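Local coordinates for probable fatty acyl-CoA transferase Rv3272 (PDB 5YX6) that acts as a homodimeric family III CoA transferase that binds fatty acyl-CoAs, palmitoyl-CoA most tightly, and probably serves fatty acid metabolism, at the interface of chains A and B. Numbering follows the deposited sequence. Chains: chain A/B, Uncharacterized protein Rv3272.

Contact 1: the interface of chains A and B. Residues chain A 147-148, 151-152, 156, 166; chain B 262, 330-333.
A:Glu152 lies against B:Cys330 and B:His333, and its side chain shows how an acidic residue can serve an interface through its carbons. A:Glu152 CB comes first, 3.8 Å from the thiol SG of B:Cys330. CG, anti to the backbone N (chi1 -172°), touches both the CB of B:Cys330 and the imidazole CD2 of B:His333. The chain continues extended, and CD and then the carboxylate pass over the same cysteine, A:Glu152 OE1 lying 3.6 Å from B:Cys330 CB. The side chains of A:Glu152 and B:His333 lie side by side and point the same way, carboxylate and imidazole planes 41° apart; A:Glu152 OE2 and B:His333 NE2 remain 4.8 Å apart, so any electrostatic help would be modest.

One turn back, CG1 of A:Val148 touches SG of B:Cys330 at 3.7 Å, while B:Val262 fits its two branches separately: CG1 against A:Leu147 CD2 and CG2 against A:Ala151 CB. Polar linkage is left to water 1, which joins the carbonyl O of A:Ala151 and the N and OG1 of A:Thr156 to chain B. Water 1 lies 2.8 Å from the carbonyl O of B:His333. In the fold, helix 146-152 of chain A and the loop after it rest on strands 260-264 and 328-331 of chain B and the loop leaving the second strand.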
ATOM      1  N   LEU A 147       6.730 -10.051   7.093  1.00 36.34           N
ATOM      2  CA  LEU A 147       6.720 -11.384   6.501  1.00 36.23           C
ATOM      3  C   LEU A 147       5.642 -12.303   7.101  1.00 31.03           C
ATOM      4  O   LEU A 147       4.958 -13.027   6.385  1.00 31.49           O
ATOM      5  CB  LEU A 147       8.117 -11.998   6.661  1.00 38.75           C
ATOM      6  CG  LEU A 147       8.470 -13.346   6.051  1.00 43.27           C
ATOM      7  CD1 LEU A 147       9.946 -13.341   5.669  1.00 46.06           C
ATOM      8  CD2 LEU A 147       8.188 -14.447   7.040  1.00 36.78           C
ATOM      9  N   VAL A 148       5.488 -12.262   8.416  1.00 27.13           N
ATOM     10  CA  VAL A 148       4.549 -13.139   9.096  1.00 26.02           C
ATOM     11  C   VAL A 148       3.114 -12.623   8.993  1.00 26.48           C
ATOM     12  O   VAL A 148       2.175 -13.403   8.855  1.00 25.50           O
ATOM     13  CB  VAL A 148       4.944 -13.312  10.581  1.00 26.81           C
ATOM     14  CG1 VAL A 148       3.912 -14.132  11.319  1.00 27.33           C
ATOM     15  CG2 VAL A 148       6.276 -14.007  10.668  1.00 32.14           C
ATOM     16  N   ALA A 151       1.791 -13.393   5.451  1.00 31.31           N
ATOM     17  CA  ALA A 151       1.445 -14.802   5.296  1.00 30.43           C
ATOM     18  C   ALA A 151       0.195 -15.162   6.089  1.00 27.26           C
ATOM     19  O   ALA A 151      -0.615 -15.968   5.657  1.00 32.31           O
ATOM     20  CB  ALA A 151       2.616 -15.691   5.719  1.00 30.28           C
ATOM     21  N   GLU A 152       0.044 -14.577   7.263  1.00 28.27           N
ATOM     22  CA  GLU A 152      -1.112 -14.881   8.086  1.00 30.44           C
ATOM     23  C   GLU A 152      -2.385 -14.270   7.467  1.00 33.18           C
ATOM     24  O   GLU A 152      -3.487 -14.800   7.648  1.00 31.51           O
ATOM     25  CB  GLU A 152      -0.884 -14.405   9.528  1.00 26.15           C
ATOM     26  CG  GLU A 152      -1.965 -14.866  10.494  1.00 29.96           C
ATOM     27  CD  GLU A 152      -1.552 -14.800  11.961  1.00 34.71           C
ATOM     28  OE1 GLU A 152      -0.407 -14.398  12.269  1.00 32.08           O
ATOM     29  OE2 GLU A 152      -2.385 -15.164  12.814  1.00 35.66           O
ATOM     30  N   THR A 156       0.232 -15.460   0.389  1.00 31.04           N
ATOM     31  CA  THR A 156       0.986 -16.498  -0.308  1.00 35.02           C
ATOM     32  C   THR A 156       0.074 -17.283  -1.247  1.00 36.19           C
ATOM     33  O   THR A 156       0.545 -18.123  -2.014  1.00 41.08           O
ATOM     34  CB  THR A 156       1.695 -17.506   0.681  1.00 38.59           C
ATOM     35  OG1 THR A 156       0.725 -18.323   1.355  1.00 31.47           O
ATOM     36  CG2 THR A 156       2.556 -16.780   1.716  1.00 34.03           C
ATOM     37  N   PRO A 166       5.378 -22.269   0.156  1.00 37.52           N
ATOM     38  CA  PRO A 166       4.587 -21.044  -0.010  1.00 34.53           C
ATOM     39  C   PRO A 166       5.443 -19.899  -0.547  1.00 35.77           C
ATOM     40  O   PRO A 166       6.608 -19.750  -0.162  1.00 31.77           O
ATOM     41  CB  PRO A 166       4.094 -20.740   1.409  1.00 34.66           C
ATOM     42  CG  PRO A 166       4.177 -22.038   2.138  1.00 33.82           C
ATOM     43  CD  PRO A 166       5.358 -22.751   1.548  1.00 36.78           C
TER
ATOM     44  N   VAL B 262       5.206 -20.845   8.878  1.00 30.42           N
ATOM     45  CA  VAL B 262       6.049 -19.664   8.732  1.00 30.59           C
ATOM     46  C   VAL B 262       6.598 -19.269  10.091  1.00 28.90           C
ATOM     47  O   VAL B 262       5.831 -19.013  11.015  1.00 33.67           O
ATOM     48  CB  VAL B 262       5.279 -18.455   8.115  1.00 32.14           C
ATOM     49  CG1 VAL B 262       6.185 -17.236   8.027  1.00 30.22           C
ATOM     50  CG2 VAL B 262       4.722 -18.803   6.746  1.00 28.04           C
ATOM     51  N   CYS B 330       3.124 -18.663  12.223  1.00 25.23           N
ATOM     52  CA  CYS B 330       1.742 -18.793  11.755  1.00 31.24           C
ATOM     53  C   CYS B 330       1.662 -19.795  10.622  1.00 30.30           C
ATOM     54  O   CYS B 330       2.687 -20.170  10.048  1.00 30.91           O
ATOM     55  CB  CYS B 330       1.186 -17.444  11.273  1.00 31.74           C
ATOM     56  SG  CYS B 330       1.996 -16.830   9.768  1.00 32.80           S
ATOM     57  N   LEU B 331       0.445 -20.220  10.298  1.00 29.28           N
ATOM     58  CA  LEU B 331       0.196 -20.968   9.075  1.00 34.57           C
ATOM     59  C   LEU B 331       0.203 -20.022   7.879  1.00 38.69           C
ATOM     60  O   LEU B 331      -0.068 -18.827   8.027  1.00 40.47           O
ATOM     61  CB  LEU B 331      -1.135 -21.703   9.151  1.00 38.15           C
ATOM     62  CG  LEU B 331      -1.260 -22.685  10.302  1.00 35.01           C
ATOM     63  CD1 LEU B 331      -2.648 -23.300  10.337  1.00 35.33           C
ATOM     64  CD2 LEU B 331      -0.214 -23.734  10.089  1.00 34.63           C
ATOM     65  N   ALA B 332       0.545 -20.538   6.705  1.00 38.55           N
ATOM     66  CA  ALA B 332       0.373 -19.771   5.476  1.00 34.77           C
ATOM     67  C   ALA B 332      -1.040 -19.989   4.953  1.00 32.92           C
ATOM     68  O   ALA B 332      -1.261 -20.806   4.057  1.00 38.76           O
ATOM     69  CB  ALA B 332       1.407 -20.180   4.436  1.00 36.10           C
ATOM     70  N   HIS B 333      -1.990 -19.256   5.523  1.00 31.57           N
ATOM     71  CA  HIS B 333      -3.403 -19.415   5.204  1.00 30.81           C
ATOM     72  C   HIS B 333      -3.687 -19.069   3.753  1.00 34.82           C
ATOM     73  O   HIS B 333      -3.086 -18.140   3.209  1.00 34.81           O
ATOM     74  CB  HIS B 333      -4.268 -18.502   6.084  1.00 32.67           C
ATOM     75  CG  HIS B 333      -4.128 -18.732   7.560  1.00 35.61           C
ATOM     76  ND1 HIS B 333      -4.648 -19.838   8.199  1.00 31.35           N
ATOM     77  CD2 HIS B 333      -3.565 -17.970   8.527  1.00 35.14           C
ATOM     78  CE1 HIS B 333      -4.396 -19.753   9.493  1.00 38.39           C
ATOM     79  NE2 HIS B 333      -3.739 -18.630   9.718  1.00 35.53           N
TER
HETATM   80  O   HOH W   1      -0.651 -16.775   3.035  1.00 25.34           O

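Contact 2: the interface of chains A and B. Residues chain A 333-336, 338; chain B 154, 156-157, 214, 218, 221.
Short helix 335-338 of chain A, with the loop leading into it, docks between the loop at B:Gly154 to B:Thr157 and helix 215-223 of chain B, with B:Gln214 just ahead of that helix. In this family III CoA transferase dimer the indole of A:Trp335 is the inserted group. Its CG is anti to the carbonyl carbon (chi1 -66°), and the ring runs into chain B with different partners on its face and edge. B:Thr157 covers one face: CB sits 3.5 Å above the plane, and the methyl CG2 makes a CH-pi contact 3.6 Å from the centroid of the six-membered ring. At the edge, A:Trp335 NE1 donates a hydrogen bond to the side-chain amide oxygen OE1 of B:Gln214 at 2.8 Å. That oxygen lies in the indole plane, whereas NE1 stands 43° out of the amide's carbonyl plane, so the bond is well aimed from the ring but oblique at the acceptor. B:Leu218 crosses the indole at about a right angle, its CD1 3.6 Å from A:Trp335 CD1.

The hydroxyl OG1 of B:Thr157 donates to the carbonyl O of B:Gly154 at 2.8 Å, which helps fix the threonine's rotation, and accepts a weak hydrogen bond from A:Trp335 N. Farther out, A:Lys336 CA caps the B:His221 imidazole, 4.0 Å from its centroid.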
ATOM      1  N   HIS A 333      10.939  -6.079 -15.669  1.00 26.91           N
ATOM      2  CA  HIS A 333      12.250  -5.608 -15.232  1.00 28.28           C
ATOM      3  C   HIS A 333      12.615  -6.156 -13.867  1.00 34.85           C
ATOM      4  O   HIS A 333      11.745  -6.336 -13.011  1.00 34.09           O
ATOM      5  CB  HIS A 333      12.306  -4.081 -15.148  1.00 33.24           C
ATOM      6  CG  HIS A 333      12.050  -3.374 -16.441  1.00 40.79           C
ATOM      7  ND1 HIS A 333      12.963  -3.356 -17.474  1.00 37.47           N
ATOM      8  CD2 HIS A 333      11.004  -2.617 -16.848  1.00 38.60           C
ATOM      9  CE1 HIS A 333      12.479  -2.637 -18.470  1.00 43.07           C
ATOM     10  NE2 HIS A 333      11.292  -2.175 -18.116  1.00 36.61           N
ATOM     11  N   THR A 334      13.910  -6.399 -13.677  1.00 35.47           N
ATOM     12  CA  THR A 334      14.490  -6.637 -12.360  1.00 34.76           C
ATOM     13  C   THR A 334      14.731  -5.300 -11.668  1.00 33.69           C
ATOM     14  O   THR A 334      14.740  -4.247 -12.319  1.00 31.74           O
ATOM     15  CB  THR A 334      15.833  -7.389 -12.450  1.00 35.50           C
ATOM     16  OG1 THR A 334      16.810  -6.547 -13.078  1.00 36.55           O
ATOM     17  CG2 THR A 334      15.675  -8.683 -13.246  1.00 35.83           C
ATOM     18  N   TRP A 335      14.926  -5.347 -10.356  1.00 30.52           N
ATOM     19  CA  TRP A 335      15.255  -4.151  -9.588  1.00 33.32           C
ATOM     20  C   TRP A 335      16.466  -3.447 -10.196  1.00 34.96           C
ATOM     21  O   TRP A 335      16.456  -2.227 -10.376  1.00 35.55           O
ATOM     22  CB  TRP A 335      15.509  -4.506  -8.107  1.00 30.22           C
ATOM     23  CG  TRP A 335      14.274  -5.020  -7.408  1.00 32.11           C
ATOM     24  CD1 TRP A 335      12.991  -4.584  -7.587  1.00 33.00           C
ATOM     25  CD2 TRP A 335      14.201  -6.076  -6.435  1.00 33.04           C
ATOM     26  NE1 TRP A 335      12.128  -5.296  -6.784  1.00 29.59           N
ATOM     27  CE2 TRP A 335      12.847  -6.221  -6.074  1.00 31.82           C
ATOM     28  CE3 TRP A 335      15.151  -6.908  -5.832  1.00 38.70           C
ATOM     29  CZ2 TRP A 335      12.420  -7.165  -5.140  1.00 35.46           C
ATOM     30  CZ3 TRP A 335      14.720  -7.847  -4.909  1.00 35.00           C
ATOM     31  CH2 TRP A 335      13.368  -7.966  -4.573  1.00 30.38           C
ATOM     32  N   LYS A 336      17.490  -4.216 -10.553  1.00 32.35           N
ATOM     33  CA  LYS A 336      18.690  -3.634 -11.150  1.00 37.06           C
ATOM     34  C   LYS A 336      18.371  -2.886 -12.441  1.00 35.57           C
ATOM     35  O   LYS A 336      18.949  -1.831 -12.707  1.00 39.71           O
ATOM     36  CB  LYS A 336      19.752  -4.710 -11.424  1.00 36.69           C
ATOM     37  N   VAL A 338      15.264  -1.645 -13.322  1.00 35.77           N
ATOM     38  CA  VAL A 338      14.312  -0.564 -13.080  1.00 33.52           C
ATOM     39  C   VAL A 338      14.995   0.785 -12.894  1.00 34.43           C
ATOM     40  O   VAL A 338      14.645   1.761 -13.553  1.00 33.98           O
ATOM     41  CB  VAL A 338      13.452  -0.844 -11.837  1.00 27.65           C
ATOM     42  CG1 VAL A 338      12.678   0.407 -11.426  1.00 30.05           C
ATOM     43  CG2 VAL A 338      12.504  -2.006 -12.099  1.00 29.94           C
TER
ATOM     44  N   GLY B 154       9.174  -3.619 -11.353  1.00 31.02           N
ATOM     45  CA  GLY B 154      10.114  -4.588 -10.818  1.00 27.45           C
ATOM     46  C   GLY B 154       9.576  -5.647  -9.871  1.00 30.45           C
ATOM     47  O   GLY B 154      10.356  -6.373  -9.253  1.00 28.58           O
ATOM     48  N   THR B 156       8.368  -8.545  -9.997  1.00 31.66           N
ATOM     49  CA  THR B 156       8.511  -9.979 -10.246  1.00 35.09           C
ATOM     50  C   THR B 156       9.880 -10.484  -9.795  1.00 32.86           C
ATOM     51  O   THR B 156      10.137 -11.688  -9.786  1.00 32.12           O
ATOM     52  CB  THR B 156       8.332 -10.332 -11.763  1.00 36.91           C
ATOM     53  OG1 THR B 156       9.457  -9.856 -12.515  1.00 33.09           O
ATOM     54  CG2 THR B 156       7.043  -9.734 -12.333  1.00 31.00           C
ATOM     55  N   THR B 157      10.753  -9.558  -9.421  1.00 31.50           N
ATOM     56  CA  THR B 157      12.136  -9.887  -9.085  1.00 31.45           C
ATOM     57  C   THR B 157      12.243 -10.894  -7.925  1.00 33.68           C
ATOM     58  O   THR B 157      11.496 -10.832  -6.949  1.00 33.59           O
ATOM     59  CB  THR B 157      12.934  -8.617  -8.721  1.00 35.76           C
ATOM     60  OG1 THR B 157      12.800  -7.637  -9.760  1.00 31.78           O
ATOM     61  CG2 THR B 157      14.410  -8.952  -8.503  1.00 31.82           C
ATOM     62  N   GLN B 214       8.818  -1.041  -2.861  1.00 27.57           N
ATOM     63  CA  GLN B 214      10.033  -1.840  -2.998  1.00 30.55           C
ATOM     64  C   GLN B 214      11.283  -1.025  -2.686  1.00 30.66           C
ATOM     65  O   GLN B 214      12.378  -1.381  -3.117  1.00 31.25           O
ATOM     66  CB  GLN B 214      10.161  -2.406  -4.421  1.00 28.81           C
ATOM     67  CG  GLN B 214       8.908  -3.048  -5.000  1.00 28.83           C
ATOM     68  CD  GLN B 214       9.006  -3.253  -6.517  1.00 35.33           C
ATOM     69  OE1 GLN B 214       9.500  -4.281  -7.000  1.00 28.53           O
ATOM     70  NE2 GLN B 214       8.525  -2.268  -7.270  1.00 33.20           N
ATOM     71  N   LEU B 218      15.256  -1.502  -4.157  1.00 37.24           N
ATOM     72  CA  LEU B 218      15.743  -0.635  -5.234  1.00 32.65           C
ATOM     73  C   LEU B 218      16.985   0.122  -4.804  1.00 37.49           C
ATOM     74  O   LEU B 218      17.864   0.420  -5.604  1.00 38.31           O
ATOM     75  CB  LEU B 218      14.675   0.374  -5.656  1.00 33.76           C
ATOM     76  CG  LEU B 218      13.685   0.082  -6.780  1.00 37.48           C
ATOM     77  CD1 LEU B 218      14.038  -1.191  -7.516  1.00 33.49           C
ATOM     78  CD2 LEU B 218      12.254   0.055  -6.255  1.00 35.74           C
ATOM     79  N   HIS B 221      20.718  -0.908  -5.397  1.00 44.33           N
ATOM     80  CA  HIS B 221      21.298  -0.702  -6.719  1.00 42.39           C
ATOM     81  C   HIS B 221      21.531   0.771  -7.035  1.00 44.29           C
ATOM     82  O   HIS B 221      22.184   1.102  -8.025  1.00 50.55           O
ATOM     83  CB  HIS B 221      20.418  -1.342  -7.791  1.00 38.51           C
ATOM     84  CG  HIS B 221      20.176  -2.799  -7.567  1.00 35.65           C
ATOM     85  ND1 HIS B 221      21.131  -3.758  -7.825  1.00 39.32           N
ATOM     86  CD2 HIS B 221      19.086  -3.464  -7.117  1.00 35.51           C
ATOM     87  CE1 HIS B 221      20.643  -4.951  -7.533  1.00 40.39           C
ATOM     88  NE2 HIS B 221      19.402  -4.800  -7.104  1.00 37.79           N
TER
HETATM   89  O   HOH W   2       9.480  -7.136 -12.560  1.00 23.69           O

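Contact 3: the interface of chains A and B. Residues chain A 10, 13, 187, 190-191, 194; chain B 9-10, 187, 190-191, 194.
This is an apolar helix-to-helix interface around a two-fold axis, where helix 173-196 of each chain meets its own copy and helps hold the homodimer together. Leucines carry it, and A:Leu191 and B:Leu191 bury the most surface in this patch. Each has CG anti to the backbone N (chi1 -157° in chain A), which sends its branches across to the partner. The two leucines slide past each other in opposite directions, CD1 to CD1 at 3.9 Å. The other branch packs against Leu190 and Leu10 of the partner: B:Leu191 CD2 reaches A:Leu190 CB at 3.6 Å and meets A:Leu10 CD2 at 3.5 Å, methyl to methyl, a rather tight fit. The side chains of A:Leu10 and B:Leu191 cross at about a right angle. A:Phe13 is a second-shell support, since A:Leu10 CD2 lies in plane at its ring edge and A:Leu190 CD2 stands over one face, toward the rim.

Farther back along the helices, A:Leu187 and B:Leu187 touch through CB atoms, at 3.8 Å. Near their C-terminal ends, A:Glu194 and B:Glu194 meet through their aliphatic stems. Each stem bends at chi2 (67° in chain A), and the like-charged carboxylates diverge, so repulsion is probably limited: the CG atoms of A:Glu194 and B:Glu194 are 3.7 Å apart, their OE2 atoms 6.1 Å.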
ATOM      1  N   LEU A  10       1.554  21.196   6.762  1.00 28.30           N
ATOM      2  CA  LEU A  10       1.639  20.928   8.193  1.00 26.09           C
ATOM      3  C   LEU A  10       2.603  21.824   8.978  1.00 30.95           C
ATOM      4  O   LEU A  10       3.013  21.461  10.082  1.00 31.12           O
ATOM      5  CB  LEU A  10       2.042  19.464   8.423  1.00 29.23           C
ATOM      6  CG  LEU A  10       1.132  18.420   7.783  1.00 30.67           C
ATOM      7  CD1 LEU A  10       1.509  17.020   8.209  1.00 24.38           C
ATOM      8  CD2 LEU A  10      -0.307  18.724   8.155  1.00 30.11           C
ATOM      9  N   PHE A  13       2.820  22.246  13.059  1.00 32.87           N
ATOM     10  CA  PHE A  13       2.380  21.058  13.800  1.00 32.06           C
ATOM     11  C   PHE A  13       3.566  20.277  14.358  1.00 32.08           C
ATOM     12  O   PHE A  13       4.566  20.065  13.668  1.00 34.71           O
ATOM     13  CB  PHE A  13       1.542  20.131  12.919  1.00 26.44           C
ATOM     14  CG  PHE A  13       0.182  20.664  12.585  1.00 28.24           C
ATOM     15  CD1 PHE A  13      -0.472  21.531  13.441  1.00 35.53           C
ATOM     16  CD2 PHE A  13      -0.446  20.293  11.414  1.00 25.81           C
ATOM     17  CE1 PHE A  13      -1.730  22.019  13.123  1.00 31.17           C
ATOM     18  CE2 PHE A  13      -1.698  20.766  11.102  1.00 32.73           C
ATOM     19  CZ  PHE A  13      -2.342  21.632  11.954  1.00 29.74           C
ATOM     20  N   LEU A 187      -3.675  12.524   8.983  1.00 27.70           N
ATOM     21  CA  LEU A 187      -4.126  13.675   8.210  1.00 23.44           C
ATOM     22  C   LEU A 187      -5.628  13.907   8.384  1.00 27.92           C
ATOM     23  O   LEU A 187      -6.074  15.046   8.586  1.00 29.52           O
ATOM     24  CB  LEU A 187      -3.788  13.477   6.740  1.00 26.17           C
ATOM     25  CG  LEU A 187      -2.528  14.094   6.126  1.00 31.25           C
ATOM     26  CD1 LEU A 187      -1.593  14.694   7.155  1.00 23.81           C
ATOM     27  CD2 LEU A 187      -1.800  13.075   5.239  1.00 25.59           C
ATOM     28  N   LEU A 190      -6.165  15.397  11.819  1.00 27.82           N
ATOM     29  CA  LEU A 190      -5.775  16.801  11.845  1.00 28.32           C
ATOM     30  C   LEU A 190      -6.855  17.691  11.223  1.00 28.82           C
ATOM     31  O   LEU A 190      -7.085  18.811  11.671  1.00 28.49           O
ATOM     32  CB  LEU A 190      -4.448  16.996  11.113  1.00 23.51           C
ATOM     33  CG  LEU A 190      -3.219  16.485  11.864  1.00 28.36           C
ATOM     34  CD1 LEU A 190      -2.006  16.520  10.945  1.00 26.79           C
ATOM     35  CD2 LEU A 190      -2.965  17.288  13.145  1.00 30.57           C
ATOM     36  N   LEU A 191      -7.501  17.180  10.182  1.00 28.26           N
ATOM     37  CA  LEU A 191      -8.568  17.901   9.500  1.00 30.39           C
ATOM     38  C   LEU A 191      -9.813  17.925  10.369  1.00 32.94           C
ATOM     39  O   LEU A 191     -10.486  18.947  10.475  1.00 32.94           O
ATOM     40  CB  LEU A 191      -8.876  17.240   8.166  1.00 22.17           C
ATOM     41  CG  LEU A 191      -9.529  17.973   6.999  1.00 33.56           C
ATOM     42  CD1 LEU A 191      -9.023  19.399   6.801  1.00 28.58           C
ATOM     43  CD2 LEU A 191      -9.283  17.130   5.754  1.00 31.16           C
ATOM     44  N   GLU A 194      -9.236  20.469  12.904  1.00 31.75           N
ATOM     45  CA  GLU A 194      -9.235  21.796  12.312  1.00 34.93           C
ATOM     46  C   GLU A 194     -10.646  22.314  12.068  1.00 32.95           C
ATOM     47  O   GLU A 194     -10.957  23.459  12.390  1.00 32.36           O
ATOM     48  CB  GLU A 194      -8.453  21.776  10.999  1.00 30.52           C
ATOM     49  CG  GLU A 194      -7.977  23.135  10.482  1.00 38.05           C
ATOM     50  CD  GLU A 194      -6.909  23.805  11.335  1.00 45.64           C
ATOM     51  OE1 GLU A 194      -6.167  23.103  12.074  1.00 43.40           O
ATOM     52  OE2 GLU A 194      -6.803  25.052  11.232  1.00 41.55           O
TER
ATOM     53  N   PRO B   9     -14.881  14.151   9.654  1.00 33.52           N
ATOM     54  CA  PRO B   9     -13.823  15.058   9.192  1.00 32.81           C
ATOM     55  C   PRO B   9     -14.176  15.824   7.924  1.00 33.83           C
ATOM     56  O   PRO B   9     -13.781  16.980   7.801  1.00 32.46           O
ATOM     57  CB  PRO B   9     -12.642  14.121   8.947  1.00 27.90           C
ATOM     58  CG  PRO B   9     -12.855  13.006   9.897  1.00 27.93           C
ATOM     59  CD  PRO B   9     -14.345  12.812   9.973  1.00 32.05           C
ATOM     60  N   LEU B  10     -14.909  15.200   7.008  1.00 29.44           N
ATOM     61  CA  LEU B  10     -15.159  15.824   5.719  1.00 30.25           C
ATOM     62  C   LEU B  10     -16.612  16.281   5.503  1.00 31.04           C
ATOM     63  O   LEU B  10     -17.023  16.457   4.364  1.00 31.73           O
ATOM     64  CB  LEU B  10     -14.754  14.876   4.587  1.00 30.85           C
ATOM     65  CG  LEU B  10     -13.321  14.331   4.610  1.00 29.90           C
ATOM     66  CD1 LEU B  10     -12.987  13.560   3.316  1.00 23.07           C
ATOM     67  CD2 LEU B  10     -12.294  15.411   4.916  1.00 25.51           C
ATOM     68  N   LEU B 187      -6.231  14.388   1.371  1.00 25.65           N
ATOM     69  CA  LEU B 187      -6.349  14.852   2.751  1.00 22.01           C
ATOM     70  C   LEU B 187      -5.331  15.952   3.066  1.00 24.46           C
ATOM     71  O   LEU B 187      -5.659  16.960   3.696  1.00 26.02           O
ATOM     72  CB  LEU B 187      -6.152  13.682   3.715  1.00 20.47           C
ATOM     73  CG  LEU B 187      -7.342  12.959   4.351  1.00 26.12           C
ATOM     74  CD1 LEU B 187      -8.678  13.479   3.857  1.00 18.97           C
ATOM     75  CD2 LEU B 187      -7.240  11.437   4.205  1.00 24.16           C
ATOM     76  N   LEU B 190      -6.432  19.193   1.370  1.00 24.39           N
ATOM     77  CA  LEU B 190      -7.526  19.804   2.121  1.00 26.28           C
ATOM     78  C   LEU B 190      -7.021  20.580   3.347  1.00 30.15           C
ATOM     79  O   LEU B 190      -7.560  21.628   3.702  1.00 30.95           O
ATOM     80  CB  LEU B 190      -8.510  18.720   2.559  1.00 27.23           C
ATOM     81  CG  LEU B 190      -9.456  18.145   1.503  1.00 31.79           C
ATOM     82  CD1 LEU B 190     -10.365  17.050   2.078  1.00 29.44           C
ATOM     83  CD2 LEU B 190     -10.251  19.256   0.799  1.00 29.21           C
ATOM     84  N   LEU B 191      -5.983  20.058   3.990  1.00 24.90           N
ATOM     85  CA  LEU B 191      -5.417  20.713   5.155  1.00 28.21           C
ATOM     86  C   LEU B 191      -4.647  21.953   4.692  1.00 28.38           C
ATOM     87  O   LEU B 191      -4.678  22.995   5.341  1.00 31.64           O
ATOM     88  CB  LEU B 191      -4.534  19.730   5.928  1.00 24.60           C
ATOM     89  CG  LEU B 191      -4.263  19.813   7.432  1.00 34.87           C
ATOM     90  CD1 LEU B 191      -5.484  20.188   8.257  1.00 30.59           C
ATOM     91  CD2 LEU B 191      -3.771  18.451   7.870  1.00 37.55           C
ATOM     92  N   GLU B 194      -7.071  24.610   3.931  1.00 36.69           N
ATOM     93  CA  GLU B 194      -7.653  25.021   5.201  1.00 33.31           C
ATOM     94  C   GLU B 194      -6.754  25.973   5.991  1.00 35.98           C
ATOM     95  O   GLU B 194      -7.222  26.967   6.531  1.00 37.93           O
ATOM     96  CB  GLU B 194      -7.954  23.781   6.040  1.00 31.97           C
ATOM     97  CG  GLU B 194      -9.036  23.956   7.063  1.00 38.96           C
ATOM     98  CD  GLU B 194     -10.407  24.154   6.435  1.00 47.09           C
ATOM     99  OE1 GLU B 194     -10.618  23.707   5.284  1.00 48.46           O
ATOM    100  OE2 GLU B 194     -11.278  24.759   7.097  1.00 52.39           O
TER

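Between the centres of their C-alpha atoms, contact 1 and contact 2 lie about 24 Å apart, while contact 3 is about 37 Å from contact 1 and 35 Å from contact 2. Contacts 1 and 2 share His333 and Thr156 with the chains exchanged (A:Thr156 with B:His333, then B:Thr156 with A:His333), so these are neighbouring parts of one two-fold-related surface, whereas contact 3 pairs like with like. Asp175, the likely nucleophile, lies near the start of helix 173-196, the helix of contact 3, yet A:Asp175 is nearer contact 1, about 14 Å from its centre. Dimer assembly may therefore help shape the active-site surroundings.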